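Local structure of putative phosphatase (Clostridium difficile, 3SD7) at residues 45-50 with 69-74; 117-122 with 127-132. The protein is probably a hydrolase of the haloacid dehalogenase-like family that removes phosphate groups from a substrate not yet identified. All coordinates share one frame; numbering follows the deposited sequence.

Contact 1: 45-50 with 69-74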
ATOM      1  N   GLU A  45       5.555  -6.762   9.769  1.00 29.29           N
ATOM      2  CA  GLU A  45       6.364  -7.935  10.168  1.00 30.44           C
ATOM      3  C   GLU A  45       7.470  -8.255   9.152  1.00 31.33           C
ATOM      4  O   GLU A  45       8.664  -8.329   9.495  1.00 33.51           O
ATOM      5  CB  GLU A  45       5.461  -9.141  10.380  1.00 33.50           C
ATOM      6  CG  GLU A  45       6.193 -10.340  10.998  1.00 36.03           C
ATOM      7  CD  GLU A  45       5.410 -11.658  10.942  1.00 43.43           C
ATOM      8  OE1 GLU A  45       4.226 -11.668  10.534  1.00 43.11           O
ATOM      9  OE2 GLU A  45       6.013 -12.700  11.298  1.00 46.92           O
ATOM     10  N   GLY A  46       7.079  -8.465   7.890  1.00 31.27           N
ATOM     11  CA  GLY A  46       8.044  -8.817   6.868  1.00 31.39           C
ATOM     12  C   GLY A  46       9.065  -7.753   6.558  1.00 31.43           C
ATOM     13  O   GLY A  46      10.224  -8.062   6.277  1.00 32.67           O
ATOM     14  N   ILE A  47       8.649  -6.488   6.560  1.00 28.87           N
ATOM     15  CA  ILE A  47       9.606  -5.426   6.284  1.00 30.06           C
ATOM     16  C   ILE A  47      10.643  -5.337   7.408  1.00 32.06           C
ATOM     17  O   ILE A  47      11.867  -5.300   7.163  1.00 33.31           O
ATOM     18  CB  ILE A  47       8.913  -4.067   6.062  1.00 28.00           C
ATOM     19  CG1 ILE A  47       8.060  -4.134   4.786  1.00 31.01           C
ATOM     20  CG2 ILE A  47       9.981  -2.941   5.968  1.00 29.38           C
ATOM     21  CD1 ILE A  47       7.308  -2.825   4.521  1.00 29.21           C
ATOM     22  N   THR A  48      10.173  -5.316   8.645  1.00 31.31           N
ATOM     23  CA  THR A  48      11.102  -5.184   9.771  1.00 33.25           C
ATOM     24  C   THR A  48      12.009  -6.423   9.893  1.00 35.30           C
ATOM     25  O   THR A  48      13.214  -6.310  10.179  1.00 37.21           O
ATOM     26  CB  THR A  48      10.366  -4.880  11.092  1.00 32.75           C
ATOM     27  OG1 THR A  48       9.405  -5.900  11.347  1.00 32.43           O
ATOM     28  CG2 THR A  48       9.648  -3.516  11.013  1.00 31.46           C
ATOM     29  N   LYS A  49      11.463  -7.603   9.650  1.00 36.02           N
ATOM     30  CA  LYS A  49      12.287  -8.817   9.738  1.00 38.07           C
ATOM     31  C   LYS A  49      13.333  -8.885   8.623  1.00 39.58           C
ATOM     32  O   LYS A  49      14.447  -9.403   8.841  1.00 43.15           O
ATOM     33  CB  LYS A  49      11.434 -10.067   9.784  1.00 39.03           C
ATOM     34  CG  LYS A  49      10.730 -10.236  11.093  1.00 41.44           C
ATOM     35  CD  LYS A  49       9.951 -11.515  11.148  1.00 44.07           C
ATOM     36  CE  LYS A  49       9.392 -11.741  12.542  1.00 47.29           C
ATOM     37  NZ  LYS A  49       8.662 -13.019  12.638  1.00 53.66           N
ATOM     38  N   SER A  50      12.989  -8.357   7.451  1.00 37.07           N
ATOM     39  CA  SER A  50      13.918  -8.309   6.322  1.00 38.71           C
ATOM     40  C   SER A  50      15.062  -7.365   6.640  1.00 39.57           C
ATOM     41  O   SER A  50      16.218  -7.691   6.385  1.00 43.17           O
ATOM     42  CB  SER A  50      13.221  -7.885   5.032  1.00 36.80           C
ATOM     43  OG  SER A  50      12.206  -8.802   4.664  1.00 38.50           O
ATOM     44  N   GLN A  69      10.216   2.337  12.265  1.00 28.43           N
ATOM     45  CA  GLN A  69      10.413   3.652  11.648  1.00 27.96           C
ATOM     46  C   GLN A  69      10.996   3.599  10.242  1.00 28.20           C
ATOM     47  O   GLN A  69      11.061   4.623   9.557  1.00 30.07           O
ATOM     48  CB  GLN A  69      11.299   4.531  12.530  1.00 29.59           C
ATOM     49  CG  GLN A  69      12.704   4.050  12.694  1.00 31.71           C
ATOM     50  CD  GLN A  69      13.501   4.892  13.666  1.00 35.06           C
ATOM     51  OE1 GLN A  69      13.189   6.062  13.899  1.00 36.05           O
ATOM     52  NE2 GLN A  69      14.543   4.302  14.236  1.00 38.96           N
ATOM     53  N   PHE A  70      11.407   2.409   9.799  1.00 29.15           N
ATOM     54  CA  PHE A  70      11.984   2.255   8.465  1.00 29.24           C
ATOM     55  C   PHE A  70      10.967   1.715   7.443  1.00 30.17           C
ATOM     56  O   PHE A  70      11.317   1.422   6.292  1.00 31.42           O
ATOM     57  CB  PHE A  70      13.253   1.405   8.520  1.00 31.42           C
ATOM     58  CG  PHE A  70      14.278   1.900   9.522  1.00 32.73           C
ATOM     59  CD1 PHE A  70      14.715   3.225   9.492  1.00 33.26           C
ATOM     60  CD2 PHE A  70      14.808   1.050  10.478  1.00 34.49           C
ATOM     61  CE1 PHE A  70      15.649   3.695  10.395  1.00 35.02           C
ATOM     62  CE2 PHE A  70      15.754   1.509  11.399  1.00 36.19           C
ATOM     63  CZ  PHE A  70      16.173   2.841  11.352  1.00 37.10           C
ATOM     64  N   ILE A  71       9.722   1.593   7.882  1.00 28.27           N
ATOM     65  CA  ILE A  71       8.611   1.270   7.005  1.00 28.06           C
ATOM     66  C   ILE A  71       8.187   2.583   6.352  1.00 28.84           C
ATOM     67  O   ILE A  71       7.651   3.492   7.018  1.00 29.83           O
ATOM     68  CB  ILE A  71       7.436   0.674   7.756  1.00 25.77           C
ATOM     69  CG1 ILE A  71       7.841  -0.624   8.461  1.00 27.76           C
ATOM     70  CG2 ILE A  71       6.299   0.369   6.801  1.00 28.27           C
ATOM     71  CD1 ILE A  71       6.800  -1.083   9.475  1.00 28.21           C
ATOM     72  N   GLY A  72       8.441   2.710   5.057  1.00 29.24           N
ATOM     73  CA  GLY A  72       8.109   3.950   4.353  1.00 31.45           C
ATOM     74  C   GLY A  72       9.242   4.508   3.527  1.00 32.25           C
ATOM     75  O   GLY A  72       9.131   4.583   2.295  1.00 34.49           O
ATOM     76  N   PRO A  73      10.356   4.884   4.174  1.00 31.33           N
ATOM     77  CA  PRO A  73      11.432   5.475   3.386  1.00 34.60           C
ATOM     78  C   PRO A  73      12.216   4.450   2.555  1.00 35.87           C
ATOM     79  O   PRO A  73      12.224   3.253   2.878  1.00 34.85           O
ATOM     80  CB  PRO A  73      12.353   6.089   4.441  1.00 35.56           C
ATOM     81  CG  PRO A  73      12.087   5.305   5.686  1.00 34.57           C
ATOM     82  CD  PRO A  73      10.696   4.783   5.609  1.00 29.88           C
ATOM     83  N   PRO A  74      12.877   4.923   1.499  1.00 40.30           N
ATOM     84  CA  PRO A  74      13.680   3.998   0.705  1.00 43.00           C
ATOM     85  C   PRO A  74      14.741   3.313   1.555  1.00 43.62           C
ATOM     86  O   PRO A  74      15.309   3.933   2.457  1.00 44.50           O
ATOM     87  CB  PRO A  74      14.366   4.914  -0.316  1.00 46.29           C
ATOM     88  CG  PRO A  74      13.576   6.170  -0.322  1.00 45.36           C
ATOM     89  CD  PRO A  74      13.000   6.314   1.033  1.00 41.44           C
TER
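On the helix whose Ile47 and Thr48 meet Ile71, the carbonyl oxygen of Gly46 is gripped twice by one residue. Ser50 OG reaches Gly46 O at 2.7 Å, and the amide Ser50 N at 3.0 Å. The donors come from opposite faces of the carbonyl plane, so one oxygen takes both; the OG bond ties the hydroxyl to the turn before. On the same helix Lys49 NZ forms a salt bridge of 3.0 Å with Glu45 OE2, taking the anti lone pair of that oxygen.

The join to 69-74 is apolar, with Ile71 at its middle, and illustrates how a loop can pack on a helix through one branched side chain. Ile47 CG2 lies 4.0 Å from Ile71 CG1, while Ile47 CD1 approaches Ile71 CG2 at 4.1 Å, so two branches of each side chain meet at a slant. Helix 44-57 and this loop follow the strand end carrying what is probably the DxDx(T/V) motif of the family, an arrangement consistent with a C1-type cap. The tip of Ile71 runs on to Thr48, its CD1 lying 4.0 Å from Thr48 CG2. A chi1 of 57° at Thr48 splits its two branches: OG1 turns back to bond Lys44 O, and CG2 is left to meet the isoleucine.

The side chain of Ile71 is about 8 Å from the bound sodium ion, which places the loop on the metal-facing side of the probable cap. The ring of Phe70 leads away from 45-50 and meets the ring of Tyr82, on helix 75-82, edge-to-face. Beyond it, Pro74 is the N-cap of that helix.

Contact 2: 117-122 with 127-132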
ATOM      1  N   GLU A 117     -14.548  -8.493   5.289  1.00 31.31           N
ATOM      2  CA  GLU A 117     -15.987  -8.233   5.325  1.00 33.45           C
ATOM      3  C   GLU A 117     -16.399  -7.040   4.463  1.00 32.32           C
ATOM      4  O   GLU A 117     -17.376  -7.131   3.716  1.00 30.09           O
ATOM      5  CB  GLU A 117     -16.487  -8.008   6.770  1.00 38.14           C
ATOM      6  CG  GLU A 117     -17.873  -7.294   6.825  1.00 44.16           C
ATOM      7  CD  GLU A 117     -18.291  -6.868   8.225  1.00 56.18           C
ATOM      8  OE1 GLU A 117     -18.346  -7.748   9.102  1.00 57.33           O
ATOM      9  OE2 GLU A 117     -18.597  -5.660   8.424  1.00 56.92           O
ATOM     10  N   ILE A 118     -15.681  -5.913   4.544  1.00 29.59           N
ATOM     11  CA  ILE A 118     -16.110  -4.758   3.765  1.00 28.47           C
ATOM     12  C   ILE A 118     -15.897  -5.015   2.271  1.00 25.36           C
ATOM     13  O   ILE A 118     -16.739  -4.634   1.463  1.00 26.68           O
ATOM     14  CB  ILE A 118     -15.516  -3.400   4.235  1.00 31.99           C
ATOM     15  CG1 ILE A 118     -14.107  -3.245   3.801  1.00 33.60           C
ATOM     16  CG2 ILE A 118     -15.766  -3.145   5.759  1.00 34.93           C
ATOM     17  CD1 ILE A 118     -14.003  -2.826   2.353  1.00 41.87           C
ATOM     18  N   LEU A 119     -14.800  -5.683   1.900  1.00 23.51           N
ATOM     19  CA  LEU A 119     -14.590  -6.010   0.477  1.00 22.67           C
ATOM     20  C   LEU A 119     -15.728  -6.890  -0.027  1.00 24.74           C
ATOM     21  O   LEU A 119     -16.236  -6.645  -1.114  1.00 23.70           O
ATOM     22  CB  LEU A 119     -13.268  -6.715   0.239  1.00 24.61           C
ATOM     23  CG  LEU A 119     -12.058  -5.839   0.554  1.00 22.77           C
ATOM     24  CD1 LEU A 119     -10.794  -6.666   0.423  1.00 23.62           C
ATOM     25  CD2 LEU A 119     -11.983  -4.592  -0.353  1.00 25.74           C
ATOM     26  N   GLU A 120     -16.109  -7.896   0.762  1.00 25.12           N
ATOM     27  CA  GLU A 120     -17.223  -8.812   0.410  1.00 28.63           C
ATOM     28  C   GLU A 120     -18.526  -7.995   0.248  1.00 29.28           C
ATOM     29  O   GLU A 120     -19.271  -8.194  -0.704  1.00 30.59           O
ATOM     30  CB  GLU A 120     -17.387  -9.879   1.498  1.00 31.15           C
ATOM     31  CG  GLU A 120     -16.264 -10.942   1.501  1.00 36.11           C
ATOM     32  CD  GLU A 120     -16.277 -11.917   2.690  1.00 45.92           C
ATOM     33  OE1 GLU A 120     -16.980 -11.709   3.714  1.00 46.63           O
ATOM     34  OE2 GLU A 120     -15.542 -12.912   2.593  1.00 50.40           O
ATOM     35  N   MET A 121     -18.758  -7.044   1.150  1.00 27.90           N
ATOM     36  CA  MET A 121     -19.959  -6.204   1.080  1.00 28.88           C
ATOM     37  C   MET A 121     -19.985  -5.346  -0.184  1.00 27.44           C
ATOM     38  O   MET A 121     -21.015  -5.218  -0.855  1.00 28.24           O
ATOM     39  CB  MET A 121     -20.089  -5.358   2.344  1.00 30.69           C
ATOM     40  CG  MET A 121     -20.420  -6.205   3.560  1.00 35.85           C
ATOM     41  SD  MET A 121     -20.376  -5.217   5.056  1.00 47.14           S
ATOM     42  CE  MET A 121     -21.543  -3.958   4.583  1.00 42.36           C
ATOM     43  N   LEU A 122     -18.855  -4.741  -0.505  1.00 25.13           N
ATOM     44  CA  LEU A 122     -18.762  -3.909  -1.705  1.00 23.62           C
ATOM     45  C   LEU A 122     -18.981  -4.756  -2.974  1.00 23.58           C
ATOM     46  O   LEU A 122     -19.689  -4.364  -3.897  1.00 22.99           O
ATOM     47  CB  LEU A 122     -17.393  -3.231  -1.755  1.00 22.48           C
ATOM     48  CG  LEU A 122     -17.105  -2.223  -0.639  1.00 23.94           C
ATOM     49  CD1 LEU A 122     -15.613  -1.780  -0.716  1.00 22.92           C
ATOM     50  CD2 LEU A 122     -18.015  -1.030  -0.732  1.00 27.61           C
ATOM     51  N   LYS A 127     -19.963  -3.384  -6.876  1.00 26.16           N
ATOM     52  CA  LYS A 127     -18.909  -2.399  -7.128  1.00 26.84           C
ATOM     53  C   LYS A 127     -17.708  -3.067  -7.757  1.00 24.22           C
ATOM     54  O   LYS A 127     -17.427  -4.235  -7.498  1.00 26.15           O
ATOM     55  CB  LYS A 127     -18.510  -1.690  -5.846  1.00 26.94           C
ATOM     56  CG  LYS A 127     -19.661  -0.886  -5.306  1.00 31.89           C
ATOM     57  CD  LYS A 127     -19.325  -0.026  -4.176  1.00 36.88           C
ATOM     58  CE  LYS A 127     -20.613   0.557  -3.565  1.00 34.55           C
ATOM     59  NZ  LYS A 127     -21.535   1.328  -4.473  1.00 36.60           N
ATOM     60  N   ILE A 128     -17.027  -2.325  -8.635  1.00 24.85           N
ATOM     61  CA  ILE A 128     -15.792  -2.781  -9.237  1.00 22.17           C
ATOM     62  C   ILE A 128     -14.676  -2.303  -8.301  1.00 19.82           C
ATOM     63  O   ILE A 128     -14.578  -1.097  -7.987  1.00 22.55           O
ATOM     64  CB  ILE A 128     -15.602  -2.160 -10.624  1.00 23.32           C
ATOM     65  CG1 ILE A 128     -16.665  -2.713 -11.568  1.00 29.26           C
ATOM     66  CG2 ILE A 128     -14.201  -2.518 -11.153  1.00 24.30           C
ATOM     67  CD1 ILE A 128     -16.745  -1.976 -12.890  1.00 36.95           C
ATOM     68  N   LEU A 129     -13.873  -3.260  -7.843  1.00 20.08           N
ATOM     69  CA  LEU A 129     -12.801  -2.998  -6.893  1.00 20.06           C
ATOM     70  C   LEU A 129     -11.468  -3.213  -7.611  1.00 19.35           C
ATOM     71  O   LEU A 129     -11.262  -4.217  -8.333  1.00 19.10           O
ATOM     72  CB  LEU A 129     -12.916  -3.930  -5.703  1.00 19.65           C
ATOM     73  CG  LEU A 129     -14.291  -3.985  -5.027  1.00 21.76           C
ATOM     74  CD1 LEU A 129     -14.245  -4.913  -3.799  1.00 22.45           C
ATOM     75  CD2 LEU A 129     -14.757  -2.584  -4.628  1.00 21.04           C
ATOM     76  N   LEU A 130     -10.577  -2.259  -7.426  1.00 19.26           N
ATOM     77  CA  LEU A 130      -9.265  -2.305  -8.054  1.00 17.81           C
ATOM     78  C   LEU A 130      -8.182  -2.027  -7.031  1.00 17.92           C
ATOM     79  O   LEU A 130      -8.414  -1.328  -6.045  1.00 18.06           O
ATOM     80  CB  LEU A 130      -9.193  -1.219  -9.124  1.00 18.76           C
ATOM     81  CG  LEU A 130     -10.291  -1.151 -10.203  1.00 19.15           C
ATOM     82  CD1 LEU A 130     -10.145   0.124 -11.083  1.00 22.93           C
ATOM     83  CD2 LEU A 130     -10.300  -2.410 -11.041  1.00 18.85           C
ATOM     84  N   VAL A 131      -6.975  -2.526  -7.282  1.00 17.67           N
ATOM     85  CA  VAL A 131      -5.811  -2.166  -6.476  1.00 17.64           C
ATOM     86  C   VAL A 131      -4.872  -1.336  -7.329  1.00 19.38           C
ATOM     87  O   VAL A 131      -4.588  -1.715  -8.470  1.00 19.75           O
ATOM     88  CB  VAL A 131      -5.067  -3.395  -5.905  1.00 18.84           C
ATOM     89  CG1 VAL A 131      -3.727  -3.000  -5.262  1.00 20.44           C
ATOM     90  CG2 VAL A 131      -5.949  -4.114  -4.879  1.00 19.54           C
ATOM     91  N   ALA A 132      -4.463  -0.184  -6.797  1.00 18.41           N
ATOM     92  CA  ALA A 132      -3.489   0.693  -7.431  1.00 20.77           C
ATOM     93  C   ALA A 132      -2.456   1.010  -6.355  1.00 21.36           C
ATOM     94  O   ALA A 132      -2.740   1.714  -5.392  1.00 20.88           O
ATOM     95  CB  ALA A 132      -4.165   1.979  -7.979  1.00 22.40           C
TER
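Leu122 and Lys127 meet through both backbone and side chain where helix 115-124 turns back into strand 128-133. The polar part is a single bond across the two segments: Lys127 N donates to Leu122 O over 3.1 Å. The N-H...O angle is 157°, so the bond is fairly straight, although the donor sits 28° out of the carbonyl plane. It closes the short connection and holds the start of the strand against the last turns of the helix, an example of how a tight link lets a helix pack on the strand that follows it.

Apolar packing makes up most of the rest. Leu122 works in two directions. Its CD2 meets the lysine chain, coming 3.8 Å from Lys127 CD, while its CB is 4.0 Å from Leu129 CD2. Against Leu129 the leucine is turned at about a right angle, and its CD1 also touches the same methyl, Leu129 CD2. The other methyl of Leu129 reaches further back along the helix: Leu129 CD1 lies 4.1 Å from Leu119 CD2 and also touches a backbone atom, Leu119 O, at 3.8 Å. Leu129 thus fits against residues one helical turn apart.

Of its side chain, Lys127 brings the aliphatic stem to the helix. The chain is extended as far as CE and then bends at chi4 (-56°), carrying NZ away from the helix to a hydrogen bond with Tyr29 O; the charged end of this buried residue therefore has a backbone acceptor.

The pairing is a helix laid against a strand of a Rossmann-like parallel sheet. Leu119 and Leu122 also touch Phe34 of neighbouring strand 31-34, and Leu129 touches Val32. Helix 235-239 flanks helix 115-124 through Lys236 and Leu239, while the side chains of Leu130 and Ala132 touch helix 168-179.

Overall arrangement
Contact 1 and contact 2 follow one another along the chain, the first closing before the second opens, and they share no helix or strand. Their centres are 27 Å apart, on opposite sides of the chain's centre, and their nearest atoms stay about 14 Å apart. Contact 1 lies in the helical part between strand 31-34 and helix 115-124, probably the cap; contact 2 joins that helix to the parallel sheet, where strands 31-34 and 128-133 are neighbours. The chain thus leaves the sheet, builds the helices, and returns to it through helix 115-124. The sodium ion, held by Asp37 and Asp192, is consistent with an active site between cap and core, as in relatives.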